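Local atomic coordinates of protein argonaute (Aquifex aeolicus, PDB entry 1YVU), a protein that cleaves target RNA strands that pair with a short single-stranded DNA guide, using divalent metal ions at an RNase H-like active site. Residues Glu308-Asp320 against Lys611-Asp623. Numbering follows the deposited sequence.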
ATOM      1  N   GLU A 308       1.512  -0.561 -28.664  1.00 25.82           N
ATOM      2  CA  GLU A 308       2.623  -1.304 -28.119  1.00 34.51           C
ATOM      3  C   GLU A 308       3.081  -0.902 -26.698  1.00 35.39           C
ATOM      4  O   GLU A 308       3.419   0.264 -26.423  1.00 39.64           O
ATOM      5  CB  GLU A 308       3.790  -1.261 -29.113  1.00 36.23           C
ATOM      6  CG  GLU A 308       3.534  -2.058 -30.399  1.00 42.45           C
ATOM      7  CD  GLU A 308       4.658  -3.023 -30.742  1.00 44.69           C
ATOM      8  OE1 GLU A 308       5.740  -2.550 -31.167  1.00 42.68           O
ATOM      9  OE2 GLU A 308       4.464  -4.249 -30.585  1.00 43.12           O
ATOM     10  N   GLU A 309       3.135  -1.913 -25.820  1.00 30.27           N
ATOM     11  CA  GLU A 309       3.554  -1.796 -24.426  1.00 25.53           C
ATOM     12  C   GLU A 309       4.984  -1.355 -24.370  1.00 25.25           C
ATOM     13  O   GLU A 309       5.701  -1.528 -25.345  1.00 22.80           O
ATOM     14  CB  GLU A 309       3.474  -3.155 -23.734  1.00 27.89           C
ATOM     15  CG  GLU A 309       2.078  -3.660 -23.370  1.00 25.72           C
ATOM     16  CD  GLU A 309       1.220  -4.131 -24.546  1.00 35.20           C
ATOM     17  OE1 GLU A 309       1.754  -4.476 -25.637  1.00 32.98           O
ATOM     18  OE2 GLU A 309      -0.018  -4.163 -24.350  1.00 33.34           O
ATOM     19  N   GLU A 310       5.396  -0.761 -23.255  1.00 24.34           N
ATOM     20  CA  GLU A 310       6.778  -0.351 -23.122  1.00 23.45           C
ATOM     21  C   GLU A 310       7.479  -1.521 -22.460  1.00 30.30           C
ATOM     22  O   GLU A 310       6.960  -2.123 -21.511  1.00 28.49           O
ATOM     23  CB  GLU A 310       6.920   0.928 -22.301  1.00 25.54           C
ATOM     24  CG  GLU A 310       6.340   2.195 -22.956  1.00 29.94           C
ATOM     25  CD  GLU A 310       7.083   2.681 -24.218  1.00 41.63           C
ATOM     26  OE1 GLU A 310       8.270   3.094 -24.101  1.00 41.39           O
ATOM     27  OE2 GLU A 310       6.459   2.681 -25.318  1.00 41.32           O
ATOM     28  N   ARG A 311       8.585  -1.931 -23.072  1.00 30.44           N
ATOM     29  CA  ARG A 311       9.373  -3.046 -22.577  1.00 28.47           C
ATOM     30  C   ARG A 311      10.323  -2.586 -21.504  1.00 21.18           C
ATOM     31  O   ARG A 311      10.777  -1.441 -21.531  1.00 20.01           O
ATOM     32  CB  ARG A 311      10.148  -3.689 -23.723  1.00 28.94           C
ATOM     33  CG  ARG A 311       9.303  -4.626 -24.570  1.00 39.90           C
ATOM     34  CD  ARG A 311       9.074  -4.135 -26.002  1.00 48.50           C
ATOM     35  NE  ARG A 311       7.693  -4.361 -26.444  1.00 54.89           N
ATOM     36  CZ  ARG A 311       7.291  -5.312 -27.287  1.00 58.01           C
ATOM     37  NH1 ARG A 311       8.154  -6.177 -27.819  1.00 56.40           N
ATOM     38  NH2 ARG A 311       5.993  -5.415 -27.572  1.00 59.74           N
ATOM     39  N   ALA A 312      10.605  -3.481 -20.560  1.00 19.55           N
ATOM     40  CA  ALA A 312      11.534  -3.212 -19.453  1.00 24.59           C
ATOM     41  C   ALA A 312      12.947  -3.042 -19.965  1.00 22.70           C
ATOM     42  O   ALA A 312      13.263  -3.516 -21.055  1.00 30.47           O
ATOM     43  CB  ALA A 312      11.504  -4.348 -18.461  1.00 18.23           C
ATOM     44  N   LYS A 313      13.794  -2.367 -19.201  1.00 24.21           N
ATOM     45  CA  LYS A 313      15.172  -2.187 -19.633  1.00 31.33           C
ATOM     46  C   LYS A 313      16.024  -3.451 -19.470  1.00 32.42           C
ATOM     47  O   LYS A 313      16.684  -3.859 -20.422  1.00 37.88           O
ATOM     48  CB  LYS A 313      15.803  -1.001 -18.943  1.00 36.24           C
ATOM     49  CG  LYS A 313      15.224   0.335 -19.402  1.00 46.84           C
ATOM     50  CD  LYS A 313      15.817   1.529 -18.630  1.00 53.94           C
ATOM     51  CE  LYS A 313      17.327   1.711 -18.827  1.00 48.59           C
ATOM     52  NZ  LYS A 313      17.838   2.818 -17.971  1.00 51.92           N
ATOM     53  N   GLY A 314      15.967  -4.089 -18.300  1.00 29.48           N
ATOM     54  CA  GLY A 314      16.734  -5.308 -18.076  1.00 26.93           C
ATOM     55  C   GLY A 314      16.748  -5.864 -16.660  1.00 31.58           C
ATOM     56  O   GLY A 314      15.872  -5.573 -15.854  1.00 25.04           O
ATOM     57  N   LYS A 315      17.712  -6.733 -16.374  1.00 31.66           N
ATOM     58  CA  LYS A 315      17.833  -7.278 -15.038  1.00 34.17           C
ATOM     59  C   LYS A 315      18.976  -6.523 -14.367  1.00 34.44           C
ATOM     60  O   LYS A 315      20.010  -6.247 -14.977  1.00 31.75           O
ATOM     61  CB  LYS A 315      18.095  -8.786 -15.033  1.00 33.90           C
ATOM     62  CG  LYS A 315      17.868  -9.360 -13.649  1.00 40.20           C
ATOM     63  CD  LYS A 315      18.465 -10.725 -13.408  1.00 56.06           C
ATOM     64  CE  LYS A 315      18.605 -10.936 -11.889  1.00 62.76           C
ATOM     65  NZ  LYS A 315      18.863 -12.343 -11.443  1.00 70.34           N
ATOM     66  N   LEU A 316      18.727  -6.111 -13.135  1.00 34.56           N
ATOM     67  CA  LEU A 316      19.701  -5.398 -12.338  1.00 31.86           C
ATOM     68  C   LEU A 316      20.291  -6.417 -11.379  1.00 35.10           C
ATOM     69  O   LEU A 316      19.585  -6.999 -10.569  1.00 30.89           O
ATOM     70  CB  LEU A 316      18.997  -4.279 -11.565  1.00 25.97           C
ATOM     71  CG  LEU A 316      19.781  -3.040 -11.145  1.00 26.66           C
ATOM     72  CD1 LEU A 316      20.282  -2.254 -12.346  1.00 18.86           C
ATOM     73  CD2 LEU A 316      18.866  -2.191 -10.350  1.00 18.67           C
ATOM     74  N   ASN A 317      21.569  -6.721 -11.542  1.00 39.18           N
ATOM     75  CA  ASN A 317      22.206  -7.665 -10.638  1.00 40.61           C
ATOM     76  C   ASN A 317      22.432  -6.946  -9.332  1.00 41.40           C
ATOM     77  O   ASN A 317      22.529  -5.710  -9.261  1.00 39.92           O
ATOM     78  CB  ASN A 317      23.513  -8.243 -11.199  1.00 45.07           C
ATOM     79  CG  ASN A 317      23.269  -9.264 -12.311  1.00 60.08           C
ATOM     80  OD1 ASN A 317      22.777 -10.369 -12.063  1.00 56.92           O
ATOM     81  ND2 ASN A 317      23.602  -8.887 -13.546  1.00 58.30           N
ATOM     82  N   PHE A 318      22.352  -7.733  -8.282  1.00 36.43           N
ATOM     83  CA  PHE A 318      22.527  -7.227  -6.952  1.00 34.14           C
ATOM     84  C   PHE A 318      23.412  -8.208  -6.209  1.00 29.16           C
ATOM     85  O   PHE A 318      23.563  -9.348  -6.657  1.00 28.50           O
ATOM     86  CB  PHE A 318      21.158  -7.055  -6.288  1.00 28.39           C
ATOM     87  CG  PHE A 318      20.306  -8.309  -6.276  1.00 28.78           C
ATOM     88  CD1 PHE A 318      20.316  -9.177  -5.160  1.00 30.41           C
ATOM     89  CD2 PHE A 318      19.470  -8.619  -7.357  1.00 28.08           C
ATOM     90  CE1 PHE A 318      19.503 -10.333  -5.124  1.00 24.60           C
ATOM     91  CE2 PHE A 318      18.656  -9.773  -7.326  1.00 34.50           C
ATOM     92  CZ  PHE A 318      18.683 -10.627  -6.203  1.00 26.53           C
ATOM     93  N   LYS A 319      23.969  -7.770  -5.080  1.00 28.56           N
ATOM     94  CA  LYS A 319      24.825  -8.610  -4.260  1.00 27.26           C
ATOM     95  C   LYS A 319      23.976  -9.554  -3.383  1.00 32.41           C
ATOM     96  O   LYS A 319      23.467  -9.174  -2.330  1.00 37.47           O
ATOM     97  CB  LYS A 319      25.738  -7.743  -3.414  1.00 24.18           C
ATOM     98  CG  LYS A 319      26.627  -6.768  -4.170  1.00 27.31           C
ATOM     99  CD  LYS A 319      27.707  -7.461  -5.018  1.00 40.73           C
ATOM    100  CE  LYS A 319      28.653  -6.431  -5.678  1.00 48.62           C
ATOM    101  NZ  LYS A 319      29.788  -7.011  -6.488  1.00 49.49           N
ATOM    102  N   ASP A 320      23.775 -10.773  -3.868  1.00 34.65           N
ATOM    103  CA  ASP A 320      22.966 -11.777  -3.172  1.00 33.07           C
ATOM    104  C   ASP A 320      23.734 -12.745  -2.292  1.00 31.98           C
ATOM    105  O   ASP A 320      23.139 -13.595  -1.622  1.00 30.12           O
ATOM    106  CB  ASP A 320      22.105 -12.573  -4.164  1.00 43.28           C
ATOM    107  CG  ASP A 320      22.781 -12.788  -5.516  1.00 47.41           C
ATOM    108  OD1 ASP A 320      24.036 -12.724  -5.608  1.00 53.52           O
ATOM    109  OD2 ASP A 320      22.035 -13.002  -6.497  1.00 53.82           O
ATOM    110  N   LYS A 611       9.216 -15.911 -15.365  1.00 55.06           N
ATOM    111  CA  LYS A 611       9.108 -16.454 -13.994  1.00 49.73           C
ATOM    112  C   LYS A 611      10.298 -16.193 -13.040  1.00 50.59           C
ATOM    113  O   LYS A 611      10.211 -16.501 -11.857  1.00 48.79           O
ATOM    114  CB  LYS A 611       8.654 -17.934 -13.986  1.00 48.47           C
ATOM    115  CG  LYS A 611       7.174 -18.154 -14.418  1.00 53.77           C
ATOM    116  CD  LYS A 611       6.827 -19.643 -14.628  1.00 50.86           C
ATOM    117  CE  LYS A 611       6.027 -19.861 -15.925  1.00 49.27           C
ATOM    118  NZ  LYS A 611       5.549 -21.292 -16.141  1.00 43.36           N
ATOM    119  N   PHE A 612      11.373 -15.590 -13.561  1.00 45.68           N
ATOM    120  CA  PHE A 612      12.580 -15.209 -12.805  1.00 46.81           C
ATOM    121  C   PHE A 612      12.882 -13.713 -12.992  1.00 44.65           C
ATOM    122  O   PHE A 612      14.025 -13.262 -13.201  1.00 43.60           O
ATOM    123  CB  PHE A 612      13.771 -16.053 -13.219  1.00 57.73           C
ATOM    124  CG  PHE A 612      13.940 -17.268 -12.379  1.00 65.99           C
ATOM    125  CD1 PHE A 612      13.391 -18.507 -12.800  1.00 65.88           C
ATOM    126  CD2 PHE A 612      14.591 -17.181 -11.125  1.00 62.72           C
ATOM    127  CE1 PHE A 612      13.480 -19.655 -11.980  1.00 65.69           C
ATOM    128  CE2 PHE A 612      14.698 -18.322 -10.273  1.00 69.04           C
ATOM    129  CZ  PHE A 612      14.139 -19.566 -10.701  1.00 69.47           C
ATOM    130  N   ILE A 613      11.808 -12.966 -12.787  1.00 39.00           N
ATOM    131  CA  ILE A 613      11.715 -11.532 -12.933  1.00 37.64           C
ATOM    132  C   ILE A 613      12.407 -10.635 -11.868  1.00 34.81           C
ATOM    133  O   ILE A 613      12.634  -9.438 -12.115  1.00 30.77           O
ATOM    134  CB  ILE A 613      10.192 -11.234 -13.244  1.00 40.89           C
ATOM    135  CG1 ILE A 613       9.923 -11.647 -14.688  1.00 33.73           C
ATOM    136  CG2 ILE A 613       9.787  -9.800 -13.107  1.00 34.90           C
ATOM    137  CD1 ILE A 613       8.516 -12.000 -14.978  1.00 41.09           C
ATOM    138  N   LYS A 614      12.842 -11.217 -10.742  1.00 29.82           N
ATOM    139  CA  LYS A 614      13.512 -10.424  -9.699  1.00 28.85           C
ATOM    140  C   LYS A 614      14.711  -9.689 -10.274  1.00 23.68           C
ATOM    141  O   LYS A 614      15.647 -10.335 -10.767  1.00 28.33           O
ATOM    142  CB  LYS A 614      13.963 -11.281  -8.511  1.00 23.64           C
ATOM    143  CG  LYS A 614      14.674 -10.496  -7.429  1.00 10.65           C
ATOM    144  CD  LYS A 614      14.888 -11.277  -6.180  1.00 11.84           C
ATOM    145  CE  LYS A 614      15.392 -10.359  -5.064  1.00 22.75           C
ATOM    146  NZ  LYS A 614      15.615 -10.992  -3.736  1.00 14.24           N
ATOM    147  N   GLY A 615      14.604  -8.352 -10.251  1.00 25.16           N
ATOM    148  CA  GLY A 615      15.634  -7.439 -10.745  1.00 25.42           C
ATOM    149  C   GLY A 615      15.192  -6.655 -11.978  1.00 22.80           C
ATOM    150  O   GLY A 615      15.854  -5.701 -12.413  1.00 18.09           O
ATOM    151  N   TYR A 616      14.046  -7.047 -12.527  1.00 21.92           N
ATOM    152  CA  TYR A 616      13.507  -6.390 -13.698  1.00 23.20           C
ATOM    153  C   TYR A 616      13.081  -4.964 -13.445  1.00 23.96           C
ATOM    154  O   TYR A 616      12.472  -4.677 -12.406  1.00 28.48           O
ATOM    155  CB  TYR A 616      12.357  -7.195 -14.251  1.00 22.45           C
ATOM    156  CG  TYR A 616      12.804  -8.337 -15.120  1.00 31.60           C
ATOM    157  CD1 TYR A 616      13.957  -9.122 -14.800  1.00 44.09           C
ATOM    158  CD2 TYR A 616      12.082  -8.655 -16.272  1.00 42.24           C
ATOM    159  CE1 TYR A 616      14.369 -10.211 -15.625  1.00 49.60           C
ATOM    160  CE2 TYR A 616      12.470  -9.733 -17.112  1.00 52.96           C
ATOM    161  CZ  TYR A 616      13.609 -10.507 -16.792  1.00 51.02           C
ATOM    162  OH  TYR A 616      13.951 -11.521 -17.673  1.00 51.78           O
ATOM    163  N   PHE A 617      13.369  -4.088 -14.418  1.00 20.19           N
ATOM    164  CA  PHE A 617      13.062  -2.663 -14.296  1.00 14.54           C
ATOM    165  C   PHE A 617      12.713  -1.807 -15.511  1.00 11.28           C
ATOM    166  O   PHE A 617      13.162  -2.056 -16.622  1.00 13.69           O
ATOM    167  CB  PHE A 617      14.192  -1.969 -13.518  1.00 14.67           C
ATOM    168  CG  PHE A 617      15.506  -1.804 -14.286  1.00 12.01           C
ATOM    169  CD1 PHE A 617      15.958  -0.518 -14.641  1.00  6.74           C
ATOM    170  CD2 PHE A 617      16.328  -2.915 -14.572  1.00 17.21           C
ATOM    171  CE1 PHE A 617      17.207  -0.323 -15.269  1.00  3.02           C
ATOM    172  CE2 PHE A 617      17.593  -2.747 -15.203  1.00 15.66           C
ATOM    173  CZ  PHE A 617      18.033  -1.439 -15.552  1.00 13.17           C
ATOM    174  N   TYR A 618      11.940  -0.757 -15.257  1.00  7.52           N
ATOM    175  CA  TYR A 618      11.578   0.233 -16.272  1.00 12.82           C
ATOM    176  C   TYR A 618      11.945   1.501 -15.526  1.00  9.40           C
ATOM    177  O   TYR A 618      11.596   1.637 -14.356  1.00 13.01           O
ATOM    178  CB  TYR A 618      10.069   0.237 -16.645  1.00 10.69           C
ATOM    179  CG  TYR A 618       9.765   1.176 -17.817  1.00 13.85           C
ATOM    180  CD1 TYR A 618       9.854   0.714 -19.145  1.00 23.68           C
ATOM    181  CD2 TYR A 618       9.575   2.563 -17.619  1.00 15.92           C
ATOM    182  CE1 TYR A 618       9.791   1.602 -20.253  1.00 26.02           C
ATOM    183  CE2 TYR A 618       9.519   3.471 -18.721  1.00 24.21           C
ATOM    184  CZ  TYR A 618       9.629   2.980 -20.035  1.00 26.75           C
ATOM    185  OH  TYR A 618       9.585   3.854 -21.104  1.00 24.81           O
ATOM    186  N   LYS A 619      12.643   2.417 -16.190  1.00  7.84           N
ATOM    187  CA  LYS A 619      13.044   3.656 -15.529  1.00 13.71           C
ATOM    188  C   LYS A 619      12.244   4.882 -16.004  1.00 23.09           C
ATOM    189  O   LYS A 619      11.953   5.037 -17.195  1.00 18.71           O
ATOM    190  CB  LYS A 619      14.561   3.857 -15.666  1.00 18.21           C
ATOM    191  CG  LYS A 619      15.171   4.925 -14.759  1.00 20.45           C
ATOM    192  CD  LYS A 619      16.699   4.962 -14.892  1.00 19.13           C
ATOM    193  CE  LYS A 619      17.273   6.080 -14.042  1.00 23.59           C
ATOM    194  NZ  LYS A 619      18.128   7.114 -14.757  1.00 27.71           N
ATOM    195  N   LEU A 620      11.814   5.689 -15.027  1.00 20.34           N
ATOM    196  CA  LEU A 620      11.052   6.916 -15.258  1.00 25.32           C
ATOM    197  C   LEU A 620      11.911   8.189 -15.119  1.00 31.82           C
ATOM    198  O   LEU A 620      13.142   8.109 -14.975  1.00 31.86           O
ATOM    199  CB  LEU A 620       9.829   6.960 -14.345  1.00 21.17           C
ATOM    200  CG  LEU A 620       8.888   5.782 -14.573  1.00 16.85           C
ATOM    201  CD1 LEU A 620       7.893   5.644 -13.444  1.00 12.08           C
ATOM    202  CD2 LEU A 620       8.198   5.948 -15.923  1.00 15.55           C
ATOM    203  N   SER A 621      11.254   9.351 -15.163  1.00 38.24           N
ATOM    204  CA  SER A 621      11.917  10.655 -15.128  1.00 45.26           C
ATOM    205  C   SER A 621      12.725  11.073 -13.912  1.00 49.28           C
ATOM    206  O   SER A 621      13.956  10.960 -13.928  1.00 57.40           O
ATOM    207  CB  SER A 621      10.932  11.767 -15.506  1.00 49.30           C
ATOM    208  OG  SER A 621       9.751  11.721 -14.718  1.00 53.62           O
ATOM    209  N   GLU A 622      12.034  11.557 -12.879  1.00 52.76           N
ATOM    210  CA  GLU A 622      12.643  12.052 -11.636  1.00 56.03           C
ATOM    211  C   GLU A 622      13.208  10.922 -10.746  1.00 51.20           C
ATOM    212  O   GLU A 622      12.865  10.798  -9.555  1.00 53.13           O
ATOM    213  CB  GLU A 622      11.600  12.896 -10.874  1.00 66.91           C
ATOM    214  CG  GLU A 622      10.926  14.028 -11.683  1.00 62.56           C
ATOM    215  CD  GLU A 622       9.528  14.378 -11.169  1.00 69.06           C
ATOM    216  OE1 GLU A 622       9.178  14.005 -10.017  1.00 66.01           O
ATOM    217  OE2 GLU A 622       8.772  15.024 -11.938  1.00 73.98           O
ATOM    218  N   ASP A 623      14.100  10.130 -11.349  1.00 44.82           N
ATOM    219  CA  ASP A 623      14.765   8.971 -10.746  1.00 36.82           C
ATOM    220  C   ASP A 623      13.841   8.018  -9.995  1.00 35.96           C
ATOM    221  O   ASP A 623      14.016   7.732  -8.809  1.00 30.21           O
ATOM    222  CB  ASP A 623      15.998   9.371  -9.926  1.00 45.55           C
ATOM    223  CG  ASP A 623      17.314   9.119 -10.681  1.00 47.24           C
ATOM    224  OD1 ASP A 623      17.260   8.661 -11.851  1.00 58.23           O
ATOM    225  OD2 ASP A 623      18.405   9.351 -10.117  1.00 42.03           O
TER
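Phe-617 sets its CG between the backbone N and the carbonyl carbon (chi1 73°), which turns the ring back against Lys-313, Gly-314 and Leu-316; Lys-614, extended from a chi1 of 179°, brings its CE within 3.5 Å of Phe-318 CZ, the two side chains crossing at about a right angle. Over one face of the Phe-617 ring sits Lys-313 CB in a CH-pi contact, 4.2 Å from the centroid. Leu-316 CD1 meets the ring at CE2, 4.0 Å away. With an alanine in place of Phe-617, Lys-313 CB and Leu-316 CD1 would probably lose their shared aromatic surface, and a gap would open beside Val-625 and Leu-627. Lys-313 NZ forms a salt bridge with Glu-149, and Lys-614 NZ a hydrogen bond with Thr-663 OG1. Tyr-618 presents its ring edge to Arg-311 O. The backbones join through Lys-313 N to Phe-617 O (2.7 Å) and Leu-316 N to Gly-615 O (3.0 Å), the latter donor above the carbonyl plane. Gly-615, third in the type II turn Ile-613 to Tyr-616, has positive phi and no room for a side chain. The antiparallel non-hydrogen-bonded pair Lys-315 and Tyr-616 joins linker L2 to the PIWI box of the RNase H-fold PIWI domain, an interlobe seam of argonaute.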